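Local coordinates for protein peroxinectin A (Dictyostelium discoideum, PDB 6ERC) that uses hydrogen peroxide to oxidise phenolic donors, and also iodide and thiocyanate, as a secreted haem peroxidase, at residues D183-D195 / D204-E216. Sequence-based numbering, arbitrary orientation.
Sequences DLPPKNVPGVPMD and DQLYSVGERRGNE. With HEM (protoporphyrin IX containing Fe), chain F.
M194 meets V209 and the carbonyl oxygens of Y207, E211 and R212 in the buried heart of this contact, which illustrates how two segments that are mostly loop can still pack closely. Bent at chi2 (-56°) and again at chi3, its chain curls inward and sets the methyl CE among those three oxygens and 3.5 Å from V209 CG2, while SD accepts a weak hydrogen bond from V209 N. Beside it, N215 grips the backbone of Y207 twice, ND2 giving to Y207 O in the carbonyl plane and OD1 receiving Y207 N. S208 N meets P186 O at 2.8 Å, nearly straight (173°), and the Y207 ring turns its edge to that oxygen and to P185 O. D195 N closes the tight part, reaching R212 O at 2.9 Å from above the carbonyl plane. The loop 204-216 leads to the haem, as in animal haem peroxidases: E216 OE2 is covalently bonded to HEM CMB, and R213, probably the transition-state stabiliser, hydrogen-bonds a propionate through NH1, 3.2 Å from HEM O1D. The solvent side is looser. There R212 NE bridges to D195 OD1 at 3.1 Å, the two flat groups 63° apart, with P193 CG near NH1. A leucine in place of R212 would probably leave the D195 carboxylate without this charged mate and freer to turn. Exposed K187 lies alongside Y207, its CG 3.6 Å from CD1 of the ring.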
# COMPACT_ATOMS: atom_id res chain seq x y z
N ASP A 183 7.74 -20.61 12.74
CA ASP A 183 6.36 -20.26 13.06
C ASP A 183 5.76 -19.40 11.96
O ASP A 183 6.36 -18.40 11.54
CB ASP A 183 6.30 -19.51 14.40
CG ASP A 183 6.49 -20.43 15.59
OD1 ASP A 183 6.78 -21.63 15.37
OD2 ASP A 183 6.34 -19.96 16.73
N LEU A 184 4.58 -19.79 11.49
CA LEU A 184 3.88 -19.06 10.44
C LEU A 184 2.55 -18.53 10.97
O LEU A 184 2.12 -18.94 12.05
CB LEU A 184 3.64 -19.96 9.22
CG LEU A 184 4.90 -20.52 8.56
CD1 LEU A 184 4.53 -21.48 7.44
CD2 LEU A 184 5.79 -19.40 8.03
N PRO A 185 1.89 -17.62 10.26
CA PRO A 185 0.63 -17.07 10.76
C PRO A 185 -0.43 -18.15 10.88
O PRO A 185 -0.26 -19.26 10.37
CB PRO A 185 0.25 -16.03 9.69
CG PRO A 185 1.53 -15.68 9.01
CD PRO A 185 2.34 -16.95 9.03
N PRO A 186 -1.54 -17.85 11.55
CA PRO A 186 -2.60 -18.85 11.74
C PRO A 186 -3.49 -18.95 10.51
O PRO A 186 -3.40 -18.17 9.57
CB PRO A 186 -3.37 -18.32 12.95
CG PRO A 186 -3.21 -16.84 12.86
CD PRO A 186 -1.87 -16.58 12.21
N LYS A 187 -4.38 -19.94 10.54
CA LYS A 187 -5.30 -20.19 9.43
C LYS A 187 -6.67 -20.56 9.97
O LYS A 187 -6.82 -21.04 11.10
CB LYS A 187 -4.77 -21.29 8.51
CG LYS A 187 -3.52 -20.91 7.73
CD LYS A 187 -2.87 -22.11 7.06
CE LYS A 187 -2.15 -23.00 8.07
NZ LYS A 187 -1.38 -24.10 7.43
N ASN A 188 -7.69 -20.34 9.12
CA ASN A 188 -9.07 -20.72 9.42
C ASN A 188 -9.59 -20.07 10.69
O ASN A 188 -10.50 -20.60 11.35
CB ASN A 188 -9.22 -22.24 9.52
CG ASN A 188 -8.83 -22.95 8.24
OD1 ASN A 188 -8.90 -22.38 7.16
ND2 ASN A 188 -8.41 -24.21 8.36
N VAL A 189 -9.03 -18.92 11.07
CA VAL A 189 -9.44 -18.25 12.29
C VAL A 189 -10.85 -17.71 12.11
O VAL A 189 -11.08 -16.89 11.20
CB VAL A 189 -8.45 -17.12 12.66
CG1 VAL A 189 -8.87 -16.45 13.96
CG2 VAL A 189 -7.04 -17.68 12.77
N PRO A 190 -11.82 -18.12 12.93
CA PRO A 190 -13.18 -17.57 12.78
C PRO A 190 -13.20 -16.07 13.00
O PRO A 190 -12.47 -15.53 13.83
CB PRO A 190 -13.97 -18.31 13.87
CG PRO A 190 -13.19 -19.54 14.16
CD PRO A 190 -11.76 -19.14 13.99
N GLY A 191 -14.05 -15.39 12.23
CA GLY A 191 -14.21 -13.96 12.36
C GLY A 191 -13.18 -13.12 11.64
O GLY A 191 -13.25 -11.89 11.72
N VAL A 192 -12.22 -13.73 10.95
CA VAL A 192 -11.17 -12.99 10.25
C VAL A 192 -11.36 -13.17 8.75
O VAL A 192 -10.72 -14.05 8.15
CB VAL A 192 -9.77 -13.44 10.70
CG1 VAL A 192 -8.71 -12.58 10.03
CG2 VAL A 192 -9.65 -13.38 12.21
N PRO A 193 -12.19 -12.36 8.10
CA PRO A 193 -12.40 -12.52 6.65
C PRO A 193 -11.15 -12.11 5.88
O PRO A 193 -10.66 -10.98 6.01
CB PRO A 193 -13.58 -11.58 6.36
CG PRO A 193 -13.50 -10.54 7.42
CD PRO A 193 -12.98 -11.25 8.65
N MET A 194 -10.64 -13.03 5.06
CA MET A 194 -9.45 -12.79 4.26
C MET A 194 -9.82 -12.73 2.78
O MET A 194 -10.71 -13.46 2.33
CB MET A 194 -8.41 -13.89 4.49
CG MET A 194 -7.90 -13.98 5.93
SD MET A 194 -7.23 -12.42 6.54
CE MET A 194 -5.82 -12.20 5.44
N ASP A 195 -9.13 -11.87 2.04
CA ASP A 195 -9.40 -11.71 0.62
C ASP A 195 -8.84 -12.89 -0.17
O ASP A 195 -7.83 -13.50 0.19
CB ASP A 195 -8.79 -10.41 0.10
CG ASP A 195 -9.66 -9.20 0.39
OD1 ASP A 195 -10.77 -9.38 0.95
OD2 ASP A 195 -9.24 -8.08 0.04
N ASP A 204 -9.84 -21.47 2.99
CA ASP A 204 -9.36 -22.14 4.20
C ASP A 204 -7.87 -22.44 4.16
O ASP A 204 -7.32 -22.85 5.19
CB ASP A 204 -10.14 -23.44 4.45
CG ASP A 204 -10.07 -24.40 3.28
OD1 ASP A 204 -10.46 -24.00 2.17
OD2 ASP A 204 -9.63 -25.55 3.48
N GLN A 205 -7.21 -22.26 3.02
CA GLN A 205 -5.76 -22.42 2.93
C GLN A 205 -5.02 -21.09 3.05
O GLN A 205 -3.79 -21.10 3.14
CB GLN A 205 -5.38 -23.10 1.61
CG GLN A 205 -5.81 -24.56 1.51
CD GLN A 205 -5.59 -25.16 0.13
OE1 GLN A 205 -6.35 -26.03 -0.30
NE2 GLN A 205 -4.55 -24.70 -0.56
N LEU A 206 -5.72 -19.96 3.06
CA LEU A 206 -5.08 -18.67 3.23
C LEU A 206 -4.78 -18.41 4.70
O LEU A 206 -5.46 -18.91 5.60
CB LEU A 206 -5.97 -17.55 2.69
CG LEU A 206 -6.39 -17.62 1.22
CD1 LEU A 206 -7.26 -16.42 0.88
CD2 LEU A 206 -5.18 -17.68 0.29
N TYR A 207 -3.75 -17.60 4.93
CA TYR A 207 -3.38 -17.23 6.29
C TYR A 207 -4.28 -16.10 6.79
O TYR A 207 -4.65 -15.20 6.03
CB TYR A 207 -1.91 -16.80 6.34
CG TYR A 207 -0.95 -17.94 6.05
CD1 TYR A 207 -0.60 -18.84 7.04
CD2 TYR A 207 -0.41 -18.10 4.78
CE1 TYR A 207 0.27 -19.88 6.78
CE2 TYR A 207 0.47 -19.14 4.51
CZ TYR A 207 0.80 -20.03 5.52
OH TYR A 207 1.67 -21.07 5.26
N SER A 208 -4.63 -16.17 8.07
CA SER A 208 -5.53 -15.20 8.69
C SER A 208 -4.71 -14.15 9.43
O SER A 208 -4.12 -14.44 10.48
CB SER A 208 -6.50 -15.92 9.64
OG SER A 208 -7.20 -16.95 8.96
N VAL A 209 -4.66 -12.94 8.88
CA VAL A 209 -3.93 -11.83 9.47
C VAL A 209 -4.85 -10.61 9.55
O VAL A 209 -5.95 -10.60 8.99
CB VAL A 209 -2.65 -11.48 8.69
CG1 VAL A 209 -1.66 -12.65 8.75
CG2 VAL A 209 -2.98 -11.13 7.24
N GLY A 210 -4.38 -9.58 10.24
CA GLY A 210 -5.20 -8.42 10.56
C GLY A 210 -5.64 -7.60 9.37
O GLY A 210 -6.44 -6.67 9.55
N GLU A 211 -5.16 -7.90 8.16
CA GLU A 211 -5.48 -7.12 6.97
C GLU A 211 -6.00 -8.05 5.89
O GLU A 211 -5.34 -9.03 5.54
CB GLU A 211 -4.25 -6.35 6.49
CG GLU A 211 -4.54 -4.92 6.06
CD GLU A 211 -5.01 -4.83 4.62
OE1 GLU A 211 -4.50 -5.61 3.80
OE2 GLU A 211 -5.89 -4.00 4.32
N ARG A 212 -7.18 -7.73 5.35
CA ARG A 212 -7.87 -8.62 4.41
C ARG A 212 -6.95 -9.08 3.29
O ARG A 212 -6.88 -10.28 2.98
CB ARG A 212 -9.09 -7.91 3.82
CG ARG A 212 -10.17 -7.52 4.82
CD ARG A 212 -11.33 -6.81 4.13
NE ARG A 212 -12.10 -7.71 3.26
CZ ARG A 212 -13.24 -8.31 3.59
NH1 ARG A 212 -13.78 -8.13 4.78
NH2 ARG A 212 -13.84 -9.10 2.71
N ARG A 213 -6.25 -8.15 2.65
CA ARG A 213 -5.41 -8.45 1.50
C ARG A 213 -3.97 -8.77 1.91
O ARG A 213 -3.02 -8.39 1.23
CB ARG A 213 -5.46 -7.30 0.50
CG ARG A 213 -5.15 -5.93 1.10
CD ARG A 213 -5.41 -4.79 0.14
NE ARG A 213 -5.44 -3.51 0.86
CZ ARG A 213 -5.47 -2.32 0.28
NH1 ARG A 213 -5.47 -2.20 -1.05
NH2 ARG A 213 -5.49 -1.22 1.03
N GLY A 214 -3.80 -9.48 3.03
CA GLY A 214 -2.46 -9.85 3.45
C GLY A 214 -1.87 -10.97 2.62
O GLY A 214 -0.65 -11.08 2.50
N ASN A 215 -2.72 -11.82 2.04
CA ASN A 215 -2.25 -12.91 1.19
C ASN A 215 -1.90 -12.46 -0.22
O ASN A 215 -1.52 -13.32 -1.03
CB ASN A 215 -3.31 -14.01 1.12
CG ASN A 215 -3.58 -14.65 2.46
OD1 ASN A 215 -2.97 -15.67 2.81
ND2 ASN A 215 -4.50 -14.07 3.22
N GLU A 216 -2.01 -11.17 -0.53
CA GLU A 216 -1.81 -10.70 -1.91
C GLU A 216 -0.55 -11.31 -2.52
O GLU A 216 -0.58 -11.83 -3.64
CB GLU A 216 -1.75 -9.17 -1.94
CG GLU A 216 -2.02 -8.55 -3.32
CD GLU A 216 -0.78 -8.41 -4.19
OE1 GLU A 216 0.30 -8.90 -3.79
OE2 GLU A 216 -0.88 -7.80 -5.28
CHA HEM F . -3.93 -0.63 -4.43
CHB HEM F . -2.13 -4.85 -5.96
CHC HEM F . 2.34 -3.37 -4.72
CHD HEM F . 0.54 0.94 -3.41
C1A HEM F . -3.82 -1.87 -5.01
C2A HEM F . -4.88 -2.60 -5.66
C3A HEM F . -4.39 -3.77 -6.09
C4A HEM F . -2.99 -3.81 -5.72
CMA HEM F . -5.15 -4.88 -6.84
CAA HEM F . -6.31 -2.08 -5.83
CBA HEM F . -6.52 -1.82 -7.31
CGA HEM F . -7.62 -0.81 -7.51
O1A HEM F . -7.46 0.35 -7.07
O2A HEM F . -8.66 -1.18 -8.12
C1B HEM F . -0.77 -4.81 -5.74
C2B HEM F . 0.14 -5.90 -6.00
C3B HEM F . 1.37 -5.50 -5.65
C4B HEM F . 1.28 -4.14 -5.16
CMB HEM F . -0.33 -7.25 -6.57
CAB HEM F . 2.72 -6.26 -5.73
CBB HEM F . 2.83 -7.49 -6.26
C1C HEM F . 2.25 -2.07 -4.26
C2C HEM F . 3.35 -1.24 -3.81
C3C HEM F . 2.85 -0.04 -3.44
C4C HEM F . 1.42 -0.09 -3.66
CMC HEM F . 4.81 -1.75 -3.80
CAC HEM F . 3.50 1.25 -2.88
CBC HEM F . 4.80 1.42 -2.62
C1D HEM F . -0.83 0.87 -3.53
C2D HEM F . -1.76 1.89 -3.12
C3D HEM F . -2.99 1.45 -3.42
C4D HEM F . -2.88 0.14 -4.00
CMD HEM F . -1.38 3.25 -2.50
CAD HEM F . -4.33 2.16 -3.16
CBD HEM F . -4.64 1.93 -1.68
CGD HEM F . -6.12 1.80 -1.45
O1D HEM F . -6.66 0.67 -1.61
O2D HEM F . -6.79 2.81 -1.09
NA HEM F . -2.68 -2.64 -5.06
NB HEM F . -0.05 -3.75 -5.23
NC HEM F . 1.09 -1.33 -4.16
ND HEM F . -1.54 -0.18 -4.06
FE HEM F . -0.81 -1.96 -4.58
O HOH W 1 -7.85 -19.34 6.33